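Local coordinates for protein ATP-dependent DNA ligase (Mycobacterium tuberculosis, PDB 6NHX) that ligates breaks in double-stranded DNA at the expense of ATP, working with Ku in the non-homologous end joining of double-strand breaks, at residues A[27-32]-A[143-148]; A[152-157]-A[186-191]; A[193-198]-A[214-219]. The protein carries 1 engineered substitution. All blocks are in the same frame, centred on the assembly; numbering follows the deposited sequence.

Interaction 1: A[27-32]-A[143-148]; sequences AFEGMW and PELLPG. Engineered in segment 27-32: Met31 (natural residue Lys). With ATP (adenosine-5'-triphosphate), chain B.
Phe28 and Glu29 on the edge strand 26-31 lie against Leu146 and Leu145 of segment 143-148, which has no regular structure and whose overall direction is 135° from that of 27-32, and a single direct backbone bond joins them, Leu146 N to Phe28 O at 2.8 Å. Two waters extend this link: one accepts from Phe28 N and donates to Leu146 O, the other does the same between Gly30 N and Glu144 O.

Apolar groups fill in around these backbone links. Leu145 reaches across with both methyls, CD1 onto the CB of Ala27 and CD2 onto Glu29 CG at 3.6 Å, leaving the glutamate's carboxylate for polar work. Leu146 CD1 lies 3.7 Å from Gly30 N; the indole of Trp32 occupies the space a CB on Gly30 would need. The Phe28 ring meets Gly148 O at its edge, CE2 lying 3.4 Å from that oxygen. Trp32 and Pro143 lie alongside, pointing opposite ways, Trp32 CZ2 touching Pro143 CB at 3.8 Å.

Segment 27-32 also reads the adenine of ATP. Glu29 is extended beyond CG (chi2 -175°), carrying CD outward, and its OE2 accepts a nearly straight bond from N6 of ATP (2.8 Å, 169°); Gly30 O takes a second, more bent one, and Trp32 N donates to N7 of ATP at 2.9 Å. Met31, engineered where the natural residue is lysine, holds the lysine position of nucleotidyltransferase motif I (Lys-x-Asp-Gly), and its SD lies 3.8 Å from C5' of ATP. Glu29 OE1 is held by Tyr124 and by a salt bridge to Lys168, which should steady the carboxylate.

On its other edge, strand 26-31 pairs with strand 164-169. Phe28 packs on Val165 and Ala167, helix 150-160 meets Phe28 and Leu146 through Ala153, and helix 124-136 approaches Leu145 with Tyr124 and Arg128.

Interaction 2: A[152-157]-A[186-191]; sequences QAFACS and DKHWNT. With ATP (adenosine-5'-triphosphate), chain B.
Phe154 and His188 run side by side in opposing senses, their ring planes inclined at 43° and their centroids 4.3 Å apart. The imidazole's ND1 stands over one face of the phenyl ring, displaced toward the rim, and comes within 3.4 Å of Phe154 CZ. Phe154 CG is anti to the backbone N (chi1 -158°), and from there the ring extends to His188 and Asp186.

At the far end of the imidazole, NE2 donates to Ser157 OG at 2.9 Å, with the oxygen close to the ring plane. Ser157 OG is also hydrogen-bonded to Gly164 O, so one small hydroxyl links the histidine to the neighbouring strand. His188 CE1 points at Phe154 O, 3.1 Å away, bringing the imidazole edge close to the helix backbone.

Asp186 crosses Phe154 at about a right angle, its carboxylate turned 27° from the ring plane and its CG 3.5 Å from Phe154 CE2. Val18 N donates to Asp186 OD2, giving that buried oxygen a partner. Lys187 points its CB away from the helix into the ATP pocket, and its CE lies 3.1 Å from O2A of ATP. With Lys185 it forms the lysine pair of nucleotidyltransferase motif V, which this contact ties to helix 150-160.

That helix packs against the end of strand 184-187, with Phe154 and Ser157 also resting on Val165 of strand 164-169; beyond His188 the chain passes into strand 190-201.

Interaction 3: A[193-198]-A[214-219]; sequences EVVIGG and GIPGPG
The antiparallel hairpin of strands 190-201 and 208-217 supplies this contact, whose register is set by Val195 opposite Gly214. They form a hydrogen-bonded pair: Val195 N donates to Gly214 O at 2.8 Å, and Gly214 N returns a bond of 2.8 Å to Val195 O, more bent at 146°. Gly214, with no side chain, takes part through its backbone alone, while Val195 supplies the side chain of the pair on that face. The segment axes lie 93° apart, and beyond the pair Val195 meets Pro216 and Val194 meets Ile215.

Val195 CG2 touches the ring of Pro216 at CG, 3.8 Å away, and both residues also pack on Leu221 of strand 220-228. The wide angle is consistent with the curled antiparallel sheet of the C-terminal OB-type domain, in which strand 190-201 also pairs with 266-268 and 273-278. Further along the same strand, Gly197 and Gly198 both face Leu212 in a classic beta bulge.

Ile215 directs its CB away from strand 190-201, but its chain bends back (chi2 -64°) and sets CD1 3.4 Å from Glu193 O and 4.1 Å from Val194 CG1. These branched aliphatic residues suit the buried position, whereas the Glu193 carboxylate turns to a salt bridge with Lys299.

In the fold
Interactions 1 and 2 are neighbours, their centres 11 Å apart, and meet where Leu146 CD2 packs on Cys156 SG at 3.5 Å and Met31 SD on Lys187 CG at 3.6 Å. Both are built on the same five-stranded sheet and both touch ATP, interaction 1 at the adenine and interaction 2 at the alpha phosphate. The side chain of Lys187 lies about 4 Å from that of Glu163, a probable manganese ligand. Interaction 3 lies away from the annotated sites, its centre about 28 Å from that of interaction 2 and 36 Å from that of interaction 1, yet strand 190-201 leads directly from 186-191 into 193-198, joining the nucleotide-binding part to the OB-type domain.

Interaction 1: A[27-32]-A[143-148]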
loop_
_atom_site.group_PDB
_atom_site.type_symbol
_atom_site.label_atom_id
_atom_site.label_comp_id
_atom_site.label_asym_id
_atom_site.label_seq_id
_atom_site.Cartn_x
_atom_site.Cartn_y
_atom_site.Cartn_z
ATOM N N ALA A 27 20.474 -0.891 2.618
ATOM C CA ALA A 27 19.645 -1.383 3.711
ATOM C C ALA A 27 18.350 -1.912 3.116
ATOM O O ALA A 27 17.912 -1.450 2.059
ATOM C CB ALA A 27 19.348 -0.252 4.699
ATOM N N PHE A 28 17.738 -2.885 3.793
ATOM C CA PHE A 28 16.539 -3.541 3.285
ATOM C C PHE A 28 15.434 -3.467 4.325
ATOM O O PHE A 28 15.638 -3.834 5.491
ATOM C CB PHE A 28 16.842 -4.990 2.925
ATOM C CG PHE A 28 17.926 -5.109 1.903
ATOM C CD1 PHE A 28 17.699 -4.743 0.586
ATOM C CD2 PHE A 28 19.192 -5.526 2.267
ATOM C CE1 PHE A 28 18.714 -4.818 -0.349
ATOM C CE2 PHE A 28 20.211 -5.584 1.343
ATOM C CZ PHE A 28 19.965 -5.250 0.026
ATOM N N GLU A 29 14.277 -2.963 3.907
ATOM C CA GLU A 29 13.108 -2.862 4.763
ATOM C C GLU A 29 11.980 -3.703 4.193
ATOM O O GLU A 29 11.909 -3.920 2.972
ATOM C CB GLU A 29 12.613 -1.414 4.804
ATOM C CG GLU A 29 13.523 -0.426 5.525
ATOM C CD GLU A 29 12.903 0.959 5.622
ATOM O OE1 GLU A 29 13.667 1.937 5.670
ATOM O OE2 GLU A 29 11.661 1.065 5.643
ATOM N N GLY A 30 11.086 -4.165 5.047
ATOM C CA GLY A 30 9.843 -4.728 4.568
ATOM C C GLY A 30 8.985 -3.690 3.870
ATOM O O GLY A 30 8.982 -2.504 4.214
ATOM N N MET A 31 8.282 -4.131 2.825
ATOM C CA MET A 31 7.276 -3.304 2.169
ATOM C C MET A 31 5.944 -3.491 2.893
ATOM O O MET A 31 5.423 -4.612 2.952
ATOM C CB MET A 31 7.133 -3.708 0.704
ATOM C CG MET A 31 6.022 -2.944 -0.001
ATOM S SD MET A 31 5.687 -3.586 -1.651
ATOM C CE MET A 31 7.188 -3.094 -2.502
ATOM N N TRP A 32 5.394 -2.393 3.418
ATOM C CA TRP A 32 4.169 -2.403 4.223
ATOM C C TRP A 32 3.008 -1.829 3.409
ATOM O O TRP A 32 3.039 -0.649 3.036
ATOM C CB TRP A 32 4.353 -1.587 5.507
ATOM C CG TRP A 32 5.665 -1.832 6.205
ATOM C CD1 TRP A 32 6.619 -0.891 6.522
ATOM C CD2 TRP A 32 6.180 -3.095 6.642
ATOM N NE1 TRP A 32 7.691 -1.500 7.151
ATOM C CE2 TRP A 32 7.454 -2.855 7.212
ATOM C CE3 TRP A 32 5.702 -4.419 6.580
ATOM C CZ2 TRP A 32 8.235 -3.881 7.757
ATOM C CZ3 TRP A 32 6.486 -5.438 7.113
ATOM C CH2 TRP A 32 7.739 -5.162 7.697
ATOM N N PRO A 143 9.844 -0.684 12.628
ATOM C CA PRO A 143 10.271 -2.027 12.229
ATOM C C PRO A 143 11.755 -2.063 11.899
ATOM O O PRO A 143 12.294 -1.147 11.271
ATOM C CB PRO A 143 9.418 -2.321 10.989
ATOM C CG PRO A 143 8.154 -1.528 11.213
ATOM C CD PRO A 143 8.615 -0.248 11.937
ATOM N N GLU A 144 12.403 -3.139 12.319
ATOM C CA GLU A 144 13.830 -3.311 12.091
ATOM C C GLU A 144 14.140 -3.579 10.615
ATOM O O GLU A 144 13.293 -4.005 9.811
ATOM C CB GLU A 144 14.357 -4.464 12.947
ATOM C CG GLU A 144 14.323 -4.179 14.440
ATOM C CD GLU A 144 14.703 -5.388 15.280
ATOM O OE1 GLU A 144 14.919 -5.221 16.508
ATOM O OE2 GLU A 144 14.782 -6.503 14.723
ATOM N N LEU A 145 15.401 -3.345 10.269
ATOM C CA LEU A 145 15.885 -3.686 8.943
ATOM C C LEU A 145 16.000 -5.198 8.799
ATOM O O LEU A 145 16.149 -5.931 9.785
ATOM C CB LEU A 145 17.253 -3.061 8.716
ATOM C CG LEU A 145 17.328 -1.535 8.767
ATOM C CD1 LEU A 145 18.750 -1.063 8.477
ATOM C CD2 LEU A 145 16.351 -0.935 7.766
ATOM N N LEU A 146 15.936 -5.658 7.556
ATOM C CA LEU A 146 16.132 -7.059 7.241
ATOM C C LEU A 146 17.627 -7.326 7.088
ATOM O O LEU A 146 18.305 -6.594 6.367
ATOM C CB LEU A 146 15.407 -7.400 5.934
ATOM C CG LEU A 146 13.872 -7.400 5.989
ATOM C CD1 LEU A 146 13.220 -7.161 4.641
ATOM C CD2 LEU A 146 13.392 -8.722 6.556
ATOM N N PRO A 147 18.169 -8.341 7.745
ATOM C CA PRO A 147 19.602 -8.615 7.609
ATOM C C PRO A 147 19.937 -9.264 6.275
ATOM O O PRO A 147 19.083 -9.795 5.564
ATOM C CB PRO A 147 19.890 -9.575 8.770
ATOM C CG PRO A 147 18.596 -10.261 9.005
ATOM C CD PRO A 147 17.530 -9.231 8.728
ATOM N N GLY A 148 21.218 -9.184 5.940
ATOM C CA GLY A 148 21.740 -9.855 4.771
ATOM C C GLY A 148 21.803 -8.975 3.543
ATOM O O GLY A 148 21.509 -7.778 3.553
HETATM P PG ATP B . 3.762 4.376 -5.604
HETATM O O1G ATP B . 5.218 3.960 -5.539
HETATM O O2G ATP B . 3.447 5.468 -6.608
HETATM O O3G ATP B . 3.180 4.654 -4.229
HETATM P PB ATP B . 2.042 2.011 -5.466
HETATM O O1B ATP B . 1.492 1.062 -6.500
HETATM O O2B ATP B . 1.132 2.680 -4.460
HETATM O O3B ATP B . 2.956 3.107 -6.217
HETATM P PA ATP B . 3.783 -0.187 -4.727
HETATM O O1A ATP B . 4.324 -0.382 -6.111
HETATM O O2A ATP B . 2.771 -1.089 -4.072
HETATM O O3A ATP B . 3.214 1.303 -4.646
HETATM O "O5'" ATP B . 5.019 0.121 -3.727
HETATM C "C5'" ATP B . 4.833 0.084 -2.315
HETATM C "C4'" ATP B . 4.263 1.407 -1.794
HETATM O "O4'" ATP B . 4.321 1.356 -0.368
HETATM C "C3'" ATP B . 5.060 2.624 -2.216
HETATM O "O3'" ATP B . 4.209 3.766 -2.162
HETATM C "C2'" ATP B . 6.056 2.719 -1.095
HETATM O "O2'" ATP B . 6.613 4.035 -0.963
HETATM C "C1'" ATP B . 5.225 2.341 0.127
HETATM N N9 ATP B . 6.026 1.648 1.156
HETATM C C8 ATP B . 5.673 0.518 1.820
HETATM N N7 ATP B . 6.627 0.170 2.727
HETATM C C5 ATP B . 7.588 1.110 2.645
HETATM C C6 ATP B . 8.871 1.330 3.298
HETATM N N6 ATP B . 9.325 0.463 4.209
HETATM N N1 ATP B . 9.579 2.410 2.935
HETATM C C2 ATP B . 9.153 3.283 2.014
HETATM N N3 ATP B . 7.991 3.136 1.359
HETATM C C4 ATP B . 7.199 2.072 1.622
HETATM O O HOH W 1 19.264 -4.149 5.922
HETATM O O HOH W 2 11.619 -3.012 7.737
#

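Interaction 2: A[152-157]-A[186-191]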
loop_
_atom_site.group_PDB
_atom_site.type_symbol
_atom_site.label_atom_id
_atom_site.label_comp_id
_atom_site.label_asym_id
_atom_site.label_seq_id
_atom_site.Cartn_x
_atom_site.Cartn_y
_atom_site.Cartn_z
ATOM N N GLN A 152 18.842 -12.481 0.493
ATOM C CA GLN A 152 18.488 -12.975 1.820
ATOM C C GLN A 152 17.367 -12.140 2.422
ATOM O O GLN A 152 16.430 -12.686 3.014
ATOM C CB GLN A 152 19.718 -12.995 2.733
ATOM C CG GLN A 152 19.388 -13.298 4.187
ATOM C CD GLN A 152 20.585 -13.157 5.107
ATOM O OE1 GLN A 152 20.518 -12.487 6.140
ATOM N NE2 GLN A 152 21.691 -13.789 4.736
ATOM N N ALA A 153 17.426 -10.820 2.255
ATOM C CA ALA A 153 16.373 -9.962 2.791
ATOM C C ALA A 153 15.037 -10.263 2.125
ATOM O O ALA A 153 13.999 -10.353 2.792
ATOM C CB ALA A 153 16.753 -8.495 2.605
ATOM N N PHE A 154 15.055 -10.470 0.805
ATOM C CA PHE A 154 13.842 -10.805 0.075
ATOM C C PHE A 154 13.281 -12.128 0.566
ATOM O O PHE A 154 12.064 -12.275 0.728
ATOM C CB PHE A 154 14.188 -10.868 -1.418
ATOM C CG PHE A 154 13.015 -10.677 -2.345
ATOM C CD1 PHE A 154 12.654 -11.682 -3.228
ATOM C CD2 PHE A 154 12.314 -9.478 -2.377
ATOM C CE1 PHE A 154 11.589 -11.511 -4.114
ATOM C CE2 PHE A 154 11.248 -9.304 -3.260
ATOM C CZ PHE A 154 10.896 -10.327 -4.138
ATOM N N ALA A 155 14.153 -13.113 0.801
ATOM C CA ALA A 155 13.691 -14.418 1.262
ATOM C C ALA A 155 13.101 -14.314 2.659
ATOM O O ALA A 155 12.124 -15.000 2.974
ATOM C CB ALA A 155 14.842 -15.422 1.259
ATOM N N CYS A 156 13.681 -13.466 3.504
ATOM C CA CYS A 156 13.128 -13.268 4.836
ATOM C C CYS A 156 11.755 -12.611 4.764
ATOM O O CYS A 156 10.802 -13.052 5.425
ATOM C CB CYS A 156 14.102 -12.409 5.631
ATOM S SG CYS A 156 13.598 -12.123 7.317
ATOM N N SER A 157 11.629 -11.567 3.948
ATOM C CA SER A 157 10.328 -10.942 3.756
ATOM C C SER A 157 9.292 -11.951 3.294
ATOM O O SER A 157 8.161 -11.978 3.799
ATOM C CB SER A 157 10.448 -9.791 2.763
ATOM O OG SER A 157 9.169 -9.324 2.383
ATOM N N ASP A 186 10.254 -3.819 -4.574
ATOM C CA ASP A 186 10.237 -5.143 -5.194
ATOM C C ASP A 186 9.226 -5.998 -4.443
ATOM O O ASP A 186 9.330 -6.141 -3.227
ATOM C CB ASP A 186 11.656 -5.733 -5.091
ATOM C CG ASP A 186 11.846 -6.997 -5.884
ATOM O OD1 ASP A 186 10.867 -7.494 -6.468
ATOM O OD2 ASP A 186 12.991 -7.502 -5.900
ATOM N N LYS A 187 8.258 -6.575 -5.154
ATOM C CA LYS A 187 7.205 -7.384 -4.555
ATOM C C LYS A 187 7.387 -8.858 -4.906
ATOM O O LYS A 187 7.873 -9.195 -5.987
ATOM C CB LYS A 187 5.829 -6.922 -5.057
ATOM C CG LYS A 187 5.470 -5.499 -4.645
ATOM C CD LYS A 187 3.974 -5.273 -4.711
ATOM C CE LYS A 187 3.656 -3.846 -5.096
ATOM N NZ LYS A 187 3.351 -3.719 -6.543
ATOM N N HIS A 188 6.946 -9.741 -4.001
ATOM C CA HIS A 188 7.008 -11.173 -4.265
ATOM C C HIS A 188 6.072 -11.587 -5.387
ATOM O O HIS A 188 6.409 -12.473 -6.179
ATOM C CB HIS A 188 6.661 -11.948 -3.005
ATOM C CG HIS A 188 7.540 -11.592 -1.857
ATOM N ND1 HIS A 188 8.891 -11.851 -1.849
ATOM C CD2 HIS A 188 7.269 -10.963 -0.688
ATOM C CE1 HIS A 188 9.417 -11.401 -0.725
ATOM N NE2 HIS A 188 8.453 -10.858 -0.006
ATOM N N TRP A 189 4.892 -10.985 -5.472
ATOM C CA TRP A 189 3.882 -11.387 -6.443
ATOM C C TRP A 189 3.858 -10.445 -7.631
ATOM O O TRP A 189 3.912 -9.222 -7.470
ATOM C CB TRP A 189 2.489 -11.363 -5.813
ATOM C CG TRP A 189 2.196 -12.490 -4.888
ATOM C CD1 TRP A 189 2.466 -12.544 -3.547
ATOM C CD2 TRP A 189 1.570 -13.732 -5.226
ATOM N NE1 TRP A 189 2.040 -13.751 -3.032
ATOM C CE2 TRP A 189 1.488 -14.496 -4.044
ATOM C CE3 TRP A 189 1.065 -14.270 -6.418
ATOM C CZ2 TRP A 189 0.928 -15.767 -4.018
ATOM C CZ3 TRP A 189 0.505 -15.537 -6.389
ATOM C CH2 TRP A 189 0.443 -16.270 -5.194
ATOM N N ASN A 190 3.727 -11.028 -8.826
ATOM C CA ASN A 190 3.269 -10.254 -9.969
ATOM C C ASN A 190 1.935 -9.611 -9.617
ATOM O O ASN A 190 1.079 -10.237 -8.984
ATOM C CB ASN A 190 3.027 -11.182 -11.157
ATOM C CG ASN A 190 4.295 -11.757 -11.718
ATOM O OD1 ASN A 190 5.347 -11.119 -11.693
ATOM N ND2 ASN A 190 4.204 -12.977 -12.235
ATOM N N THR A 191 1.760 -8.357 -10.025
ATOM C CA THR A 191 0.521 -7.621 -9.807
ATOM C C THR A 191 0.001 -7.094 -11.139
ATOM O O THR A 191 0.773 -6.807 -12.061
ATOM C CB THR A 191 0.736 -6.497 -8.779
ATOM O OG1 THR A 191 1.135 -7.085 -7.532
ATOM C CG2 THR A 191 -0.529 -5.691 -8.554
HETATM P PG ATP B . 3.762 4.376 -5.604
HETATM O O1G ATP B . 5.218 3.960 -5.539
HETATM O O2G ATP B . 3.447 5.468 -6.608
HETATM O O3G ATP B . 3.180 4.654 -4.229
HETATM P PB ATP B . 2.042 2.011 -5.466
HETATM O O1B ATP B . 1.492 1.062 -6.500
HETATM O O2B ATP B . 1.132 2.680 -4.460
HETATM O O3B ATP B . 2.956 3.107 -6.217
HETATM P PA ATP B . 3.783 -0.187 -4.727
HETATM O O1A ATP B . 4.324 -0.382 -6.111
HETATM O O2A ATP B . 2.771 -1.089 -4.072
HETATM O O3A ATP B . 3.214 1.303 -4.646
HETATM O "O5'" ATP B . 5.019 0.121 -3.727
HETATM C "C5'" ATP B . 4.833 0.084 -2.315
HETATM C "C4'" ATP B . 4.263 1.407 -1.794
HETATM O "O4'" ATP B . 4.321 1.356 -0.368
HETATM C "C3'" ATP B . 5.060 2.624 -2.216
HETATM O "O3'" ATP B . 4.209 3.766 -2.162
HETATM C "C2'" ATP B . 6.056 2.719 -1.095
HETATM O "O2'" ATP B . 6.613 4.035 -0.963
HETATM C "C1'" ATP B . 5.225 2.341 0.127
HETATM N N9 ATP B . 6.026 1.648 1.156
HETATM C C8 ATP B . 5.673 0.518 1.820
HETATM N N7 ATP B . 6.627 0.170 2.727
HETATM C C5 ATP B . 7.588 1.110 2.645
HETATM C C6 ATP B . 8.871 1.330 3.298
HETATM N N6 ATP B . 9.325 0.463 4.209
HETATM N N1 ATP B . 9.579 2.410 2.935
HETATM C C2 ATP B . 9.153 3.283 2.014
HETATM N N3 ATP B . 7.991 3.136 1.359
HETATM C C4 ATP B . 7.199 2.072 1.622
#

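Interaction 3: A[193-198]-A[214-219]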
loop_
_atom_site.group_PDB
_atom_site.type_symbol
_atom_site.label_atom_id
_atom_site.label_comp_id
_atom_site.label_asym_id
_atom_site.label_seq_id
_atom_site.Cartn_x
_atom_site.Cartn_y
_atom_site.Cartn_z
ATOM N N GLU A 193 -3.191 -4.493 -12.738
ATOM C CA GLU A 193 -4.368 -3.650 -12.651
ATOM C C GLU A 193 -5.476 -4.236 -13.514
ATOM O O GLU A 193 -5.247 -4.699 -14.646
ATOM C CB GLU A 193 -4.042 -2.234 -13.123
ATOM C CG GLU A 193 -3.020 -1.544 -12.236
ATOM C CD GLU A 193 -2.404 -0.332 -12.893
ATOM O OE1 GLU A 193 -2.878 0.080 -13.973
ATOM O OE2 GLU A 193 -1.435 0.209 -12.322
ATOM N N VAL A 194 -6.693 -4.205 -12.975
ATOM C CA VAL A 194 -7.868 -4.716 -13.672
ATOM C C VAL A 194 -9.015 -3.742 -13.464
ATOM O O VAL A 194 -8.997 -2.918 -12.551
ATOM C CB VAL A 194 -8.279 -6.130 -13.200
ATOM C CG1 VAL A 194 -7.189 -7.156 -13.499
ATOM C CG2 VAL A 194 -8.617 -6.108 -11.719
ATOM N N VAL A 195 -10.014 -3.819 -14.337
ATOM C CA VAL A 195 -11.252 -3.060 -14.181
ATOM C C VAL A 195 -12.351 -4.008 -13.720
ATOM O O VAL A 195 -12.469 -5.134 -14.226
ATOM C CB VAL A 195 -11.628 -2.342 -15.492
ATOM C CG1 VAL A 195 -12.990 -1.645 -15.383
ATOM C CG2 VAL A 195 -10.538 -1.356 -15.870
ATOM N N ILE A 196 -13.139 -3.574 -12.737
ATOM C CA ILE A 196 -14.241 -4.388 -12.239
ATOM C C ILE A 196 -15.422 -4.282 -13.191
ATOM O O ILE A 196 -15.881 -3.178 -13.510
ATOM C CB ILE A 196 -14.634 -3.947 -10.823
ATOM C CG1 ILE A 196 -13.427 -4.068 -9.886
ATOM C CG2 ILE A 196 -15.800 -4.780 -10.346
ATOM C CD1 ILE A 196 -13.660 -3.446 -8.513
ATOM N N GLY A 197 -15.921 -5.431 -13.655
ATOM C CA GLY A 197 -17.100 -5.435 -14.497
ATOM C C GLY A 197 -18.365 -5.990 -13.872
ATOM O O GLY A 197 -19.460 -5.861 -14.423
ATOM N N GLY A 198 -18.223 -6.592 -12.696
ATOM C CA GLY A 198 -19.382 -7.108 -11.992
ATOM C C GLY A 198 -18.956 -7.703 -10.670
ATOM O O GLY A 198 -17.766 -7.827 -10.371
ATOM N N GLY A 214 -11.725 -7.484 -15.600
ATOM C CA GLY A 214 -11.427 -7.423 -17.019
ATOM C C GLY A 214 -10.314 -6.447 -17.365
ATOM O O GLY A 214 -9.988 -5.539 -16.581
ATOM N N ILE A 215 -9.753 -6.645 -18.544
ATOM C CA ILE A 215 -8.780 -5.720 -19.131
ATOM C C ILE A 215 -9.483 -5.003 -20.281
ATOM O O ILE A 215 -10.023 -5.670 -21.166
ATOM C CB ILE A 215 -7.538 -6.466 -19.655
ATOM C CG1 ILE A 215 -6.866 -7.273 -18.544
ATOM C CG2 ILE A 215 -6.554 -5.493 -20.298
ATOM C CD1 ILE A 215 -6.289 -6.445 -17.412
ATOM N N PRO A 216 -9.491 -3.670 -20.313
ATOM C CA PRO A 216 -10.179 -2.975 -21.412
ATOM C C PRO A 216 -9.564 -3.305 -22.764
ATOM O O PRO A 216 -8.340 -3.315 -22.932
ATOM C CB PRO A 216 -9.998 -1.492 -21.062
ATOM C CG PRO A 216 -9.780 -1.493 -19.590
ATOM C CD PRO A 216 -8.980 -2.728 -19.308
ATOM N N GLY A 217 -10.426 -3.584 -23.731
ATOM C CA GLY A 217 -9.980 -3.800 -25.086
ATOM C C GLY A 217 -10.958 -3.208 -26.070
ATOM O O GLY A 217 -11.948 -2.573 -25.688
ATOM N N PRO A 218 -10.701 -3.388 -27.363
ATOM C CA PRO A 218 -11.735 -3.066 -28.349
ATOM C C PRO A 218 -12.935 -3.967 -28.104
ATOM O O PRO A 218 -12.796 -5.178 -27.934
ATOM C CB PRO A 218 -11.058 -3.372 -29.691
ATOM C CG PRO A 218 -9.588 -3.418 -29.399
ATOM C CD PRO A 218 -9.469 -3.898 -27.987
ATOM N N GLY A 219 -14.111 -3.370 -28.042
ATOM C CA GLY A 219 -15.304 -4.150 -27.822
ATOM C C GLY A 219 -15.646 -4.418 -26.374
ATOM O O GLY A 219 -16.684 -5.037 -26.114
#